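Local coordinates for protein extracellular ligand-binding receptor (Desulfitobacterium hafniense, PDB 4Q6B) that binds leucine between two alpha-beta lobes and probably delivers it to an ABC transporter for amino-acid uptake, at residues V15-P18 / D23-F26; G80-F85 / T283-A288; F85-A90 / P104-P109; N122-Q127 / G255-P260; Q268-A273 / A288-V293. All coordinates share one frame; numbering follows the deposited sequence.

Interaction 1. Residues V15-P18 / D23-F26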
# COMPACT_ATOMS: atom_id res chain seq x y z
N VAL A 15 8.46 1.67 -14.88
CA VAL A 15 7.30 1.58 -13.99
C VAL A 15 6.46 0.41 -14.51
O VAL A 15 6.14 0.36 -15.70
CB VAL A 15 6.41 2.86 -13.98
CG1 VAL A 15 5.29 2.69 -12.96
CG2 VAL A 15 7.31 4.16 -13.71
N ALA A 16 6.06 -0.49 -13.60
CA ALA A 16 5.21 -1.64 -13.94
C ALA A 16 3.95 -1.53 -13.09
O ALA A 16 4.03 -1.51 -11.84
CB ALA A 16 5.96 -2.93 -13.63
N TRP A 17 2.77 -1.45 -13.74
CA TRP A 17 1.51 -1.19 -13.03
C TRP A 17 0.36 -1.62 -13.89
O TRP A 17 0.53 -1.70 -15.10
CB TRP A 17 1.35 0.34 -12.78
CG TRP A 17 0.37 0.73 -11.71
CD1 TRP A 17 -0.84 1.30 -11.91
CD2 TRP A 17 0.58 0.66 -10.29
NE1 TRP A 17 -1.45 1.57 -10.66
CE2 TRP A 17 -0.58 1.19 -9.67
CE3 TRP A 17 1.65 0.21 -9.49
CZ2 TRP A 17 -0.71 1.29 -8.27
CZ3 TRP A 17 1.53 0.31 -8.10
CH2 TRP A 17 0.36 0.83 -7.52
N PRO A 18 -0.80 -1.94 -13.30
CA PRO A 18 -1.93 -2.28 -14.16
C PRO A 18 -2.60 -0.98 -14.62
O PRO A 18 -3.74 -0.68 -14.23
CB PRO A 18 -2.85 -3.10 -13.26
CG PRO A 18 -2.03 -3.43 -12.04
CD PRO A 18 -1.05 -2.33 -11.89
N ASP A 23 -8.41 3.11 -12.48
CA ASP A 23 -8.62 4.56 -12.49
C ASP A 23 -8.13 5.14 -11.19
O ASP A 23 -8.89 5.82 -10.50
CB ASP A 23 -10.12 4.89 -12.59
CG ASP A 23 -10.84 4.08 -13.66
OD1 ASP A 23 -11.87 3.45 -13.31
OD2 ASP A 23 -10.40 4.11 -14.83
N ASP A 24 -6.87 4.92 -10.84
CA ASP A 24 -6.42 5.25 -9.49
C ASP A 24 -5.49 6.47 -9.39
O ASP A 24 -4.86 6.70 -8.34
CB ASP A 24 -5.71 4.02 -8.93
CG ASP A 24 -4.49 3.64 -9.74
OD1 ASP A 24 -4.20 4.28 -10.81
OD2 ASP A 24 -3.78 2.70 -9.30
N LEU A 25 -5.39 7.20 -10.51
CA LEU A 25 -4.53 8.40 -10.60
C LEU A 25 -3.05 8.12 -10.34
O LEU A 25 -2.30 9.03 -10.00
CB LEU A 25 -5.05 9.53 -9.68
CG LEU A 25 -6.45 10.00 -10.01
CD1 LEU A 25 -6.99 11.03 -8.99
CD2 LEU A 25 -6.50 10.57 -11.45
N PHE A 26 -2.62 6.88 -10.53
CA PHE A 26 -1.24 6.56 -10.25
C PHE A 26 -0.32 7.24 -11.28
O PHE A 26 0.68 7.90 -10.93
CB PHE A 26 -1.05 5.05 -10.28
CG PHE A 26 0.33 4.63 -9.98
CD1 PHE A 26 0.89 4.86 -8.72
CD2 PHE A 26 1.08 3.94 -10.94
CE1 PHE A 26 2.17 4.44 -8.46
CE2 PHE A 26 2.36 3.53 -10.70
CZ PHE A 26 2.92 3.77 -9.44
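W17 and F26 form a buried face-to-face aromatic stack at the C-terminal end of strand 10-17, where the chain loops round into helix 26-39. The six-membered ring of W17 and the F26 ring have centroids 3.7 Å apart, with their planes tilted by 18°. F26 CD2 lies over the five-membered ring of the indole, and P18 CD covers the opposite face. Tryptophan suits this place because it offers both a broad apolar face and an N-H at its rim. That N-H is used by D24: NE1 of W17 donates to OD2 of D24 over 2.9 Å, with the acceptor in the indole plane and the syn lone pair of the carboxylate engaged. The other oxygen, OD1, accepts from F26 N at 3.1 Å from above the carboxylate plane, which makes an Asx turn. D24 therefore fixes the rotation of the indole and also the start of the helix that carries its stacking partner. V15 adds a methyl at the rim of the phenyl ring, CG1 to F26 CE2 at 3.8 Å. Strand 10-17 runs between strands 47-54 and 75-79 of the parallel sheet, and the D24 carbonyl reaches T283 at the start of helix 284-301.

Interaction 2. Residues G80-F85 / T283-A288. With LEU (leucine), chain B.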
# COMPACT_ATOMS: atom_id res chain seq x y z
N GLY A 80 7.29 -0.42 -8.86
CA GLY A 80 6.27 -1.44 -9.05
C GLY A 80 6.58 -2.62 -8.12
O GLY A 80 7.47 -2.48 -7.29
N HIS A 81 5.82 -3.73 -8.20
CA HIS A 81 4.55 -3.80 -8.95
C HIS A 81 3.43 -3.48 -7.94
O HIS A 81 3.71 -3.07 -6.80
CB HIS A 81 4.37 -5.20 -9.57
CG HIS A 81 5.40 -5.54 -10.61
ND1 HIS A 81 5.04 -5.97 -11.88
CD2 HIS A 81 6.76 -5.50 -10.59
CE1 HIS A 81 6.13 -6.18 -12.59
NE2 HIS A 81 7.19 -5.91 -11.84
N ARG A 82 2.17 -3.65 -8.32
CA ARG A 82 1.07 -3.27 -7.41
C ARG A 82 0.73 -4.46 -6.52
O ARG A 82 0.76 -4.36 -5.28
CB ARG A 82 -0.18 -2.91 -8.21
CG ARG A 82 -1.33 -2.38 -7.33
CD ARG A 82 -2.53 -1.99 -8.22
NE ARG A 82 -3.67 -1.41 -7.50
CZ ARG A 82 -4.74 -2.10 -7.12
NH1 ARG A 82 -5.73 -1.49 -6.48
NH2 ARG A 82 -4.81 -3.40 -7.38
N ASN A 83 0.48 -5.60 -7.14
CA ASN A 83 -0.03 -6.74 -6.38
C ASN A 83 1.13 -7.49 -5.76
O ASN A 83 2.12 -7.77 -6.45
CB ASN A 83 -0.78 -7.73 -7.30
CG ASN A 83 -1.96 -7.08 -8.00
OD1 ASN A 83 -1.78 -6.43 -9.03
ND2 ASN A 83 -3.16 -7.21 -7.42
N SER A 84 1.02 -7.85 -4.49
CA SER A 84 2.12 -8.63 -3.89
C SER A 84 2.40 -9.97 -4.57
O SER A 84 3.56 -10.40 -4.63
CB SER A 84 1.86 -8.86 -2.39
OG SER A 84 1.89 -7.64 -1.67
N PHE A 85 1.39 -10.65 -5.11
CA PHE A 85 1.68 -11.94 -5.76
C PHE A 85 2.49 -11.81 -7.05
O PHE A 85 3.03 -12.82 -7.55
CB PHE A 85 0.41 -12.75 -5.99
CG PHE A 85 -0.38 -12.31 -7.21
CD1 PHE A 85 -0.21 -12.94 -8.42
CD2 PHE A 85 -1.30 -11.27 -7.11
CE1 PHE A 85 -0.93 -12.56 -9.55
CE2 PHE A 85 -2.03 -10.87 -8.26
CZ PHE A 85 -1.83 -11.52 -9.47
N THR A 283 -5.22 10.58 -5.00
CA THR A 283 -5.45 9.35 -4.25
C THR A 283 -4.18 8.97 -3.45
O THR A 283 -3.10 9.54 -3.66
CB THR A 283 -5.71 8.20 -5.22
OG1 THR A 283 -4.61 8.10 -6.15
CG2 THR A 283 -6.99 8.44 -6.01
N SER A 284 -4.32 8.00 -2.55
CA SER A 284 -3.15 7.46 -1.84
C SER A 284 -2.10 6.88 -2.81
O SER A 284 -0.90 6.95 -2.56
CB SER A 284 -3.62 6.39 -0.85
OG SER A 284 -4.15 5.27 -1.54
N TYR A 285 -2.56 6.29 -3.91
CA TYR A 285 -1.60 5.76 -4.91
C TYR A 285 -0.87 6.85 -5.71
O TYR A 285 0.34 6.70 -6.00
CB TYR A 285 -2.33 4.80 -5.87
CG TYR A 285 -2.97 3.67 -5.09
CD1 TYR A 285 -2.20 2.72 -4.46
CD2 TYR A 285 -4.35 3.67 -4.88
CE1 TYR A 285 -2.80 1.70 -3.69
CE2 TYR A 285 -4.95 2.69 -4.12
CZ TYR A 285 -4.17 1.71 -3.53
OH TYR A 285 -4.81 0.74 -2.77
N ALA A 286 -1.59 7.95 -6.02
CA ALA A 286 -0.92 9.11 -6.64
C ALA A 286 0.17 9.60 -5.71
O ALA A 286 1.28 9.95 -6.16
CB ALA A 286 -1.89 10.24 -6.85
N ALA A 287 -0.15 9.65 -4.41
CA ALA A 287 0.83 10.12 -3.41
C ALA A 287 2.04 9.19 -3.25
O ALA A 287 3.19 9.65 -3.17
CB ALA A 287 0.12 10.35 -2.04
N ALA A 288 1.80 7.89 -3.19
CA ALA A 288 2.87 6.89 -3.11
C ALA A 288 3.75 6.89 -4.37
O ALA A 288 4.98 6.80 -4.29
CB ALA A 288 2.26 5.50 -2.86
N LEU B . -1.86 -4.16 -1.06
CA LEU B . -2.25 -5.03 -2.17
C LEU B . -1.22 -6.13 -2.38
O LEU B . -1.41 -7.02 -3.20
CB LEU B . -2.40 -4.20 -3.45
CG LEU B . -3.61 -3.31 -3.16
CD1 LEU B . -3.32 -1.87 -3.49
CD2 LEU B . -4.90 -3.78 -3.82
OXT LEU B . -0.20 -6.14 -1.67
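R82 and Y285 come near each other obliquely, NH1 of the arginine lying 4.4 Å from OH of the tyrosine. The charged group stands off the ring: CZ of R82 is 5.7 Å from the centroid of Y285, so any cation-pi attraction is at most weak. What really joins the pair is the isobutyl group of the bound leucine. Its CD2 lies over one face of the guanidinium, 3.6 Å from NH2 of R82, while CD1 comes to within 3.1 Å of OH of Y285, meeting that ring obliquely. R82 gets there as a chain extended as far as NE, CG anti to the backbone N (chi1 -174°), which sets its flat end beside the apolar tail instead of the ligand carboxylate. Replacing it with an alanine would probably uncover one flank of the leucine side chain and open a gap beside Y285.

The carboxylate is held by S84, a small residue in the first turn of helix 84-97. Its backbone N donates to the ligand O at 2.9 Å, nearly straight at 170°, and its OG donates to OXT at 2.6 Å, so one residue grips both oxygens. Across the pocket, T283 caps helix 284-301 by accepting from A286 N at OG1, and so helps set the turn that carries Y285. S84, R82 and Y285 all line the leucine pocket, and holding the amino-acid carboxylate at a helix N-terminus is consistent with the leucine-binding protein family.

Interaction 3. Residues F85-A90 / P104-P109. With LEU (leucine), chain B.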
# COMPACT_ATOMS: atom_id res chain seq x y z
N PHE A 85 1.39 -10.65 -5.11
CA PHE A 85 1.68 -11.94 -5.76
C PHE A 85 2.49 -11.81 -7.05
O PHE A 85 3.03 -12.82 -7.55
CB PHE A 85 0.41 -12.75 -5.99
CG PHE A 85 -0.38 -12.31 -7.21
CD1 PHE A 85 -0.21 -12.94 -8.42
CD2 PHE A 85 -1.30 -11.27 -7.11
CE1 PHE A 85 -0.93 -12.56 -9.55
CE2 PHE A 85 -2.03 -10.87 -8.26
CZ PHE A 85 -1.83 -11.52 -9.47
N ILE A 86 2.57 -10.59 -7.57
CA ILE A 86 3.48 -10.27 -8.68
C ILE A 86 4.78 -9.69 -8.18
O ILE A 86 5.85 -10.13 -8.59
CB ILE A 86 2.76 -9.34 -9.67
CG1 ILE A 86 1.44 -9.99 -10.07
CG2 ILE A 86 3.68 -8.98 -10.90
CD1 ILE A 86 0.72 -9.23 -11.18
N SER A 87 4.74 -8.73 -7.25
CA SER A 87 6.00 -8.14 -6.78
C SER A 87 6.95 -9.16 -6.14
O SER A 87 8.17 -9.08 -6.32
CB SER A 87 5.71 -7.01 -5.76
OG SER A 87 5.13 -5.89 -6.39
N ILE A 88 6.42 -10.09 -5.35
CA ILE A 88 7.30 -11.03 -4.67
C ILE A 88 8.15 -11.88 -5.66
O ILE A 88 9.39 -11.88 -5.58
CB ILE A 88 6.50 -11.90 -3.67
CG1 ILE A 88 5.98 -10.99 -2.53
CG2 ILE A 88 7.32 -13.07 -3.15
CD1 ILE A 88 4.91 -11.75 -1.70
N PRO A 89 7.52 -12.54 -6.63
CA PRO A 89 8.43 -13.25 -7.56
C PRO A 89 9.20 -12.31 -8.51
O PRO A 89 10.37 -12.61 -8.84
CB PRO A 89 7.50 -14.17 -8.36
CG PRO A 89 6.14 -13.63 -8.16
CD PRO A 89 6.10 -12.91 -6.82
N ALA A 90 8.58 -11.21 -8.94
CA ALA A 90 9.31 -10.29 -9.84
C ALA A 90 10.55 -9.72 -9.14
O ALA A 90 11.58 -9.54 -9.77
CB ALA A 90 8.42 -9.12 -10.31
N PRO A 104 5.09 0.83 -4.68
CA PRO A 104 4.25 1.75 -3.91
C PRO A 104 2.91 1.15 -3.51
O PRO A 104 2.03 1.90 -3.12
CB PRO A 104 4.05 2.92 -4.87
CG PRO A 104 3.85 2.26 -6.17
CD PRO A 104 4.73 1.05 -6.17
N ALA A 105 2.71 -0.14 -3.71
CA ALA A 105 1.46 -0.75 -3.27
C ALA A 105 1.48 -2.13 -2.60
O ALA A 105 0.51 -2.51 -1.98
CB ALA A 105 0.45 -0.72 -4.39
N SER A 106 2.56 -2.89 -2.75
CA SER A 106 2.54 -4.27 -2.30
C SER A 106 2.82 -4.33 -0.81
O SER A 106 3.92 -4.02 -0.39
CB SER A 106 3.57 -5.11 -3.06
OG SER A 106 3.27 -5.19 -4.44
N THR A 107 1.84 -4.78 -0.04
CA THR A 107 1.90 -4.72 1.42
C THR A 107 2.19 -6.05 2.10
O THR A 107 2.37 -6.07 3.33
CB THR A 107 0.58 -4.19 2.00
OG1 THR A 107 -0.50 -5.02 1.52
CG2 THR A 107 0.35 -2.74 1.57
N SER A 108 2.31 -7.15 1.37
CA SER A 108 2.64 -8.43 2.02
C SER A 108 3.96 -8.40 2.79
O SER A 108 5.01 -8.03 2.25
CB SER A 108 2.73 -9.55 1.00
OG SER A 108 3.14 -10.78 1.65
N PRO A 109 3.92 -8.84 4.04
CA PRO A 109 5.17 -8.99 4.81
C PRO A 109 6.22 -9.87 4.12
O PRO A 109 7.43 -9.65 4.30
CB PRO A 109 4.69 -9.63 6.11
CG PRO A 109 3.27 -9.09 6.29
CD PRO A 109 2.71 -9.04 4.86
N LEU B . -1.86 -4.16 -1.06
CA LEU B . -2.25 -5.03 -2.17
C LEU B . -1.22 -6.13 -2.38
O LEU B . -1.41 -7.02 -3.20
CB LEU B . -2.40 -4.20 -3.45
CG LEU B . -3.61 -3.31 -3.16
CD1 LEU B . -3.32 -1.87 -3.49
CD2 LEU B . -4.90 -3.78 -3.82
OXT LEU B . -0.20 -6.14 -1.67
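S87 and S106 turn their hydroxyls in the same rotameric sense, each OG beside its own backbone N (chi1 -70° and -64°), and these torsions bring the two oxygens together. S87 OG donates to S106 OG over 2.8 Å. Serine fits both places because a single hydroxyl can give and take at once: S87 OG also accepts from H81 N, and S106 OG donates in turn to the carbonyl of R82. The result is a short chain of hydrogen bonds that fastens the start of helix 84-97 to the loop after strand 101-103, with buried polar atoms paired on the way.

One helical residue further on, I88 reaches the same loop with the end of its longer branch, CD1 lying 3.9 Å from OG of S108. That hydroxyl has its polar partner in D110 N, and the isoleucine tip simply rests against it.

On its other side the loop serves the ligand. T107 N donates to OXT of the bound leucine at 2.9 Å and 164°. The ligand ammonium gives one bond to A105 O and another to T107 OG1, each 3.0 Å long. Threonine is apt here, since its hydroxyl can accept from the ammonium while bonding to D126, which is likely to favour the positive charge.

Around the contact, Y154 of helix 153-168 packs against I88 and S108, R121 at the end of strand 119-121 binds the carbonyls of S106 and S108, and W17 of strand 10-17 touches P104 and A105.

Interaction 4. Residues N122-Q127 / G255-P260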
# COMPACT_ATOMS: atom_id res chain seq x y z
N ASN A 122 7.58 1.75 -0.36
CA ASN A 122 7.55 3.06 0.35
C ASN A 122 6.23 3.26 1.06
O ASN A 122 5.80 4.38 1.30
CB ASN A 122 7.90 4.26 -0.58
CG ASN A 122 6.83 4.50 -1.62
OD1 ASN A 122 6.08 3.57 -1.96
ND2 ASN A 122 6.73 5.73 -2.12
N ILE A 123 5.59 2.16 1.45
CA ILE A 123 4.32 2.20 2.16
C ILE A 123 4.42 1.21 3.31
O ILE A 123 5.28 0.30 3.27
CB ILE A 123 3.16 1.84 1.21
CG1 ILE A 123 3.39 0.45 0.58
CG2 ILE A 123 3.03 2.90 0.07
CD1 ILE A 123 2.16 -0.17 0.13
N PRO A 124 3.54 1.32 4.31
CA PRO A 124 3.58 0.35 5.42
C PRO A 124 3.12 -1.03 4.97
O PRO A 124 2.25 -1.15 4.09
CB PRO A 124 2.54 0.89 6.43
CG PRO A 124 1.71 1.90 5.64
CD PRO A 124 2.56 2.41 4.52
N SER A 125 3.67 -2.07 5.60
CA SER A 125 3.26 -3.44 5.29
C SER A 125 1.98 -3.73 6.05
O SER A 125 1.57 -2.96 6.94
CB SER A 125 4.30 -4.44 5.78
OG SER A 125 4.23 -4.57 7.19
N ASP A 126 1.39 -4.86 5.69
CA ASP A 126 0.17 -5.36 6.36
C ASP A 126 0.34 -5.49 7.86
O ASP A 126 -0.60 -5.29 8.61
CB ASP A 126 -0.23 -6.75 5.84
CG ASP A 126 -0.70 -6.73 4.41
OD1 ASP A 126 -1.20 -5.67 3.94
OD2 ASP A 126 -0.55 -7.79 3.73
N GLN A 127 1.53 -5.89 8.27
CA GLN A 127 1.86 -6.06 9.68
C GLN A 127 1.84 -4.73 10.42
O GLN A 127 1.31 -4.62 11.54
CB GLN A 127 3.18 -6.81 9.82
CG GLN A 127 3.86 -6.62 11.14
CD GLN A 127 5.04 -7.55 11.32
OE1 GLN A 127 5.44 -8.23 10.36
NE2 GLN A 127 5.59 -7.60 12.53
N GLY A 255 -7.39 0.99 7.38
CA GLY A 255 -6.00 1.23 7.68
C GLY A 255 -5.27 1.36 6.36
O GLY A 255 -5.26 0.46 5.56
N SER A 256 -4.65 2.50 6.16
CA SER A 256 -4.12 2.87 4.87
C SER A 256 -2.96 3.81 5.07
O SER A 256 -2.31 3.74 6.08
CB SER A 256 -5.18 3.50 3.99
OG SER A 256 -4.73 3.59 2.66
N PHE A 257 -2.69 4.61 4.06
CA PHE A 257 -1.63 5.60 4.09
C PHE A 257 -2.01 6.82 3.24
O PHE A 257 -2.92 6.77 2.44
CB PHE A 257 -0.32 4.98 3.61
CG PHE A 257 -0.42 4.36 2.27
CD1 PHE A 257 -0.64 3.02 2.13
CD2 PHE A 257 -0.31 5.14 1.13
CE1 PHE A 257 -0.76 2.45 0.88
CE2 PHE A 257 -0.43 4.58 -0.11
CZ PHE A 257 -0.65 3.23 -0.24
N PHE A 258 -1.31 7.92 3.48
CA PHE A 258 -1.54 9.22 2.86
C PHE A 258 -2.70 9.97 3.50
O PHE A 258 -3.84 9.56 3.42
CB PHE A 258 -1.70 9.19 1.33
CG PHE A 258 -1.87 10.56 0.73
CD1 PHE A 258 -0.92 11.54 0.95
CD2 PHE A 258 -2.99 10.88 -0.00
CE1 PHE A 258 -1.07 12.81 0.43
CE2 PHE A 258 -3.14 12.14 -0.54
CZ PHE A 258 -2.18 13.10 -0.32
N ASN A 259 -2.38 11.09 4.12
CA ASN A 259 -3.41 11.98 4.68
C ASN A 259 -3.32 13.31 3.96
O ASN A 259 -2.36 14.07 4.17
CB ASN A 259 -3.14 12.17 6.16
CG ASN A 259 -4.17 13.08 6.82
OD1 ASN A 259 -5.02 13.68 6.13
ND2 ASN A 259 -4.11 13.18 8.14
N PRO A 260 -4.30 13.63 3.10
CA PRO A 260 -4.22 14.88 2.35
C PRO A 260 -4.51 16.10 3.20
O PRO A 260 -4.38 17.23 2.70
CB PRO A 260 -5.30 14.72 1.28
CG PRO A 260 -6.27 13.72 1.86
CD PRO A 260 -5.50 12.83 2.77
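I123 and F257 face each other from two extended pieces of backbone, their CA atoms 7.1 Å apart, one leading towards helix 126-139 and the other coming from strand 253-257. The side chains that meet are apolar. I123 lays its CG2 methyl over the face of the F257 ring, 3.8 Å from the centroid and 14° off the ring normal, a CH-pi contact. With CG of the phenylalanine between its own backbone N and carbonyl carbon (chi1 55°), the ring presents that face to the branched methyl. P124 flanks the root of the side chain, its CD 4.0 Å from CB of F257. A beta-branched isoleucine followed by a rigid proline suits an extended linker that must offer a firm apolar surface. An alanine in place of F257 would probably open a gap under the I123 methyl and take away the ring carbon beside P124 CD. Beyond the pair, I123 touches T107 beside the ligand, and P124 packs on V341 of strand 341-347. The two segments belong to separate chain passages between the five-stranded parallel sheet and the seven-stranded mixed sheet, consistent with the multi-strand hinge of a type I periplasmic binding protein.

Interaction 5. Residues Q268-A273 / A288-V293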
# COMPACT_ATOMS: atom_id res chain seq x y z
N GLN A 268 0.88 19.59 1.70
CA GLN A 268 -0.01 20.60 1.13
C GLN A 268 0.48 21.13 -0.21
O GLN A 268 -0.34 21.44 -1.07
CB GLN A 268 -0.28 21.78 2.10
CG GLN A 268 -1.02 21.28 3.36
CD GLN A 268 -2.31 20.55 2.99
OE1 GLN A 268 -3.14 21.07 2.21
NE2 GLN A 268 -2.53 19.41 3.63
N ASP A 269 1.81 21.23 -0.43
CA ASP A 269 2.29 21.67 -1.74
C ASP A 269 1.85 20.67 -2.83
O ASP A 269 1.40 21.07 -3.94
CB ASP A 269 3.81 21.83 -1.71
CG ASP A 269 4.38 22.19 -3.04
OD1 ASP A 269 4.13 23.31 -3.51
OD2 ASP A 269 5.08 21.34 -3.65
N PHE A 270 1.98 19.38 -2.51
CA PHE A 270 1.58 18.32 -3.43
C PHE A 270 0.08 18.35 -3.71
O PHE A 270 -0.35 18.24 -4.90
CB PHE A 270 1.99 16.98 -2.83
CG PHE A 270 1.34 15.79 -3.48
CD1 PHE A 270 1.78 15.37 -4.71
CD2 PHE A 270 0.27 15.12 -2.85
CE1 PHE A 270 1.18 14.24 -5.32
CE2 PHE A 270 -0.32 13.96 -3.46
CZ PHE A 270 0.14 13.55 -4.71
N VAL A 271 -0.73 18.46 -2.66
CA VAL A 271 -2.19 18.42 -2.84
C VAL A 271 -2.64 19.57 -3.76
O VAL A 271 -3.47 19.37 -4.67
CB VAL A 271 -2.92 18.45 -1.46
CG1 VAL A 271 -4.36 18.91 -1.62
CG2 VAL A 271 -2.85 17.07 -0.82
N GLU A 272 -2.12 20.78 -3.52
CA GLU A 272 -2.46 21.93 -4.34
C GLU A 272 -1.98 21.77 -5.79
O GLU A 272 -2.74 22.05 -6.74
CB GLU A 272 -1.87 23.21 -3.76
CG GLU A 272 -2.20 24.45 -4.58
CD GLU A 272 -3.70 24.74 -4.69
OE1 GLU A 272 -4.48 24.22 -3.85
OE2 GLU A 272 -4.10 25.49 -5.62
N ALA A 273 -0.73 21.34 -5.96
CA ALA A 273 -0.17 21.14 -7.30
C ALA A 273 -0.98 20.08 -8.05
O ALA A 273 -1.28 20.25 -9.24
CB ALA A 273 1.30 20.72 -7.21
N ALA A 288 1.80 7.89 -3.19
CA ALA A 288 2.87 6.89 -3.11
C ALA A 288 3.75 6.89 -4.37
O ALA A 288 4.98 6.80 -4.29
CB ALA A 288 2.26 5.50 -2.86
N GLY A 289 3.11 7.00 -5.54
CA GLY A 289 3.87 7.15 -6.80
C GLY A 289 4.73 8.40 -6.82
O GLY A 289 5.89 8.38 -7.27
N TYR A 290 4.16 9.53 -6.38
CA TYR A 290 4.88 10.78 -6.34
C TYR A 290 6.10 10.65 -5.41
O TYR A 290 7.25 10.97 -5.80
CB TYR A 290 3.91 11.92 -5.91
CG TYR A 290 4.55 13.30 -5.90
CD1 TYR A 290 5.27 13.75 -4.79
CD2 TYR A 290 4.43 14.14 -6.98
CE1 TYR A 290 5.83 15.04 -4.76
CE2 TYR A 290 5.00 15.41 -6.99
CZ TYR A 290 5.71 15.86 -5.88
OH TYR A 290 6.26 17.12 -5.90
N ASP A 291 5.89 10.15 -4.19
CA ASP A 291 7.02 10.02 -3.28
C ASP A 291 8.06 9.03 -3.84
O ASP A 291 9.30 9.26 -3.62
CB ASP A 291 6.60 9.57 -1.87
CG ASP A 291 6.20 10.74 -0.97
OD1 ASP A 291 6.28 11.93 -1.37
OD2 ASP A 291 5.76 10.45 0.16
N ALA A 292 7.63 8.02 -4.59
CA ALA A 292 8.62 7.05 -5.06
C ALA A 292 9.55 7.71 -6.08
O ALA A 292 10.73 7.44 -6.11
CB ALA A 292 7.93 5.84 -5.72
N VAL A 293 8.98 8.50 -6.99
CA VAL A 293 9.77 9.19 -8.00
C VAL A 293 10.69 10.19 -7.32
O VAL A 293 11.88 10.26 -7.65
CB VAL A 293 8.87 9.92 -9.05
CG1 VAL A 293 9.70 10.90 -9.92
CG2 VAL A 293 8.14 8.93 -9.92
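F270 drives one corner of its ring into the face of Y290. CE1 of F270 lies 3.5 Å from CG of Y290, and CD1 sits 3.6 Å above the tyrosine plane, over the middle of the ring. With centroids 4.8 Å apart and planes inclined at 52°, the pair is neither a stack nor a T-shape but an oblique packing. CE1 also reaches the methylene, 3.6 Å from CB of Y290, so the phenylalanine covers the root of the tyrosine as well as its ring.

Both side chains leave their helices in the same way, CG anti to the backbone N (chi1 165° for F270 and -177° for Y290), and this sends each ring out across the space between helix 265-278 and helix 284-301, where the two side chains pass alongside one another, pointing opposite ways. Regular helical hydrogen bonds on each side, such as A273 N to D269 O and A292 N to A288 O, hold the two backbones that carry them.

In the next shell, V324 touches both rings and P282 lies against F270. Y290 extends to A33 and E36 of helix 26-39. D291, the neighbour of Y290, anchors the loop bearing V324: its carboxylate accepts from V324 N and M325 N and also pairs with H328 NE2.

Large flat residues fit here because their broad apolar faces bridge two helices; the tyrosine hydroxyl takes no part in this pairing. Since the contact rests on dispersion and close fit rather than on directed bonds, its strength should depend mainly on shape, with the D291 bonds supplying the directional part nearby.

Overall arrangement
Interactions 1, 3, 4 and 5 are buried, whereas interaction 2 is only partly so, as befits a ligand pocket. Interactions 2 and 3 share helix 84-97 and grip the bound leucine from adjoining sides, largely through hydroxyls and backbone groups. Interactions 2 and 5 share helix 284-301, whose first turn faces the ligand and whose next turn packs Y290 against F270. Interaction 1 lies beside the pocket, W17 touching A105 and F26 touching G289. Interaction 4 is tied to interaction 3 by T107 bonding to D126, and to 284-301 by N122 bonding to A288. Hydrogen bonds grip the polar end of the ligand, while apolar and aromatic contacts dominate interactions 4 and 5 and interaction 1 combines both.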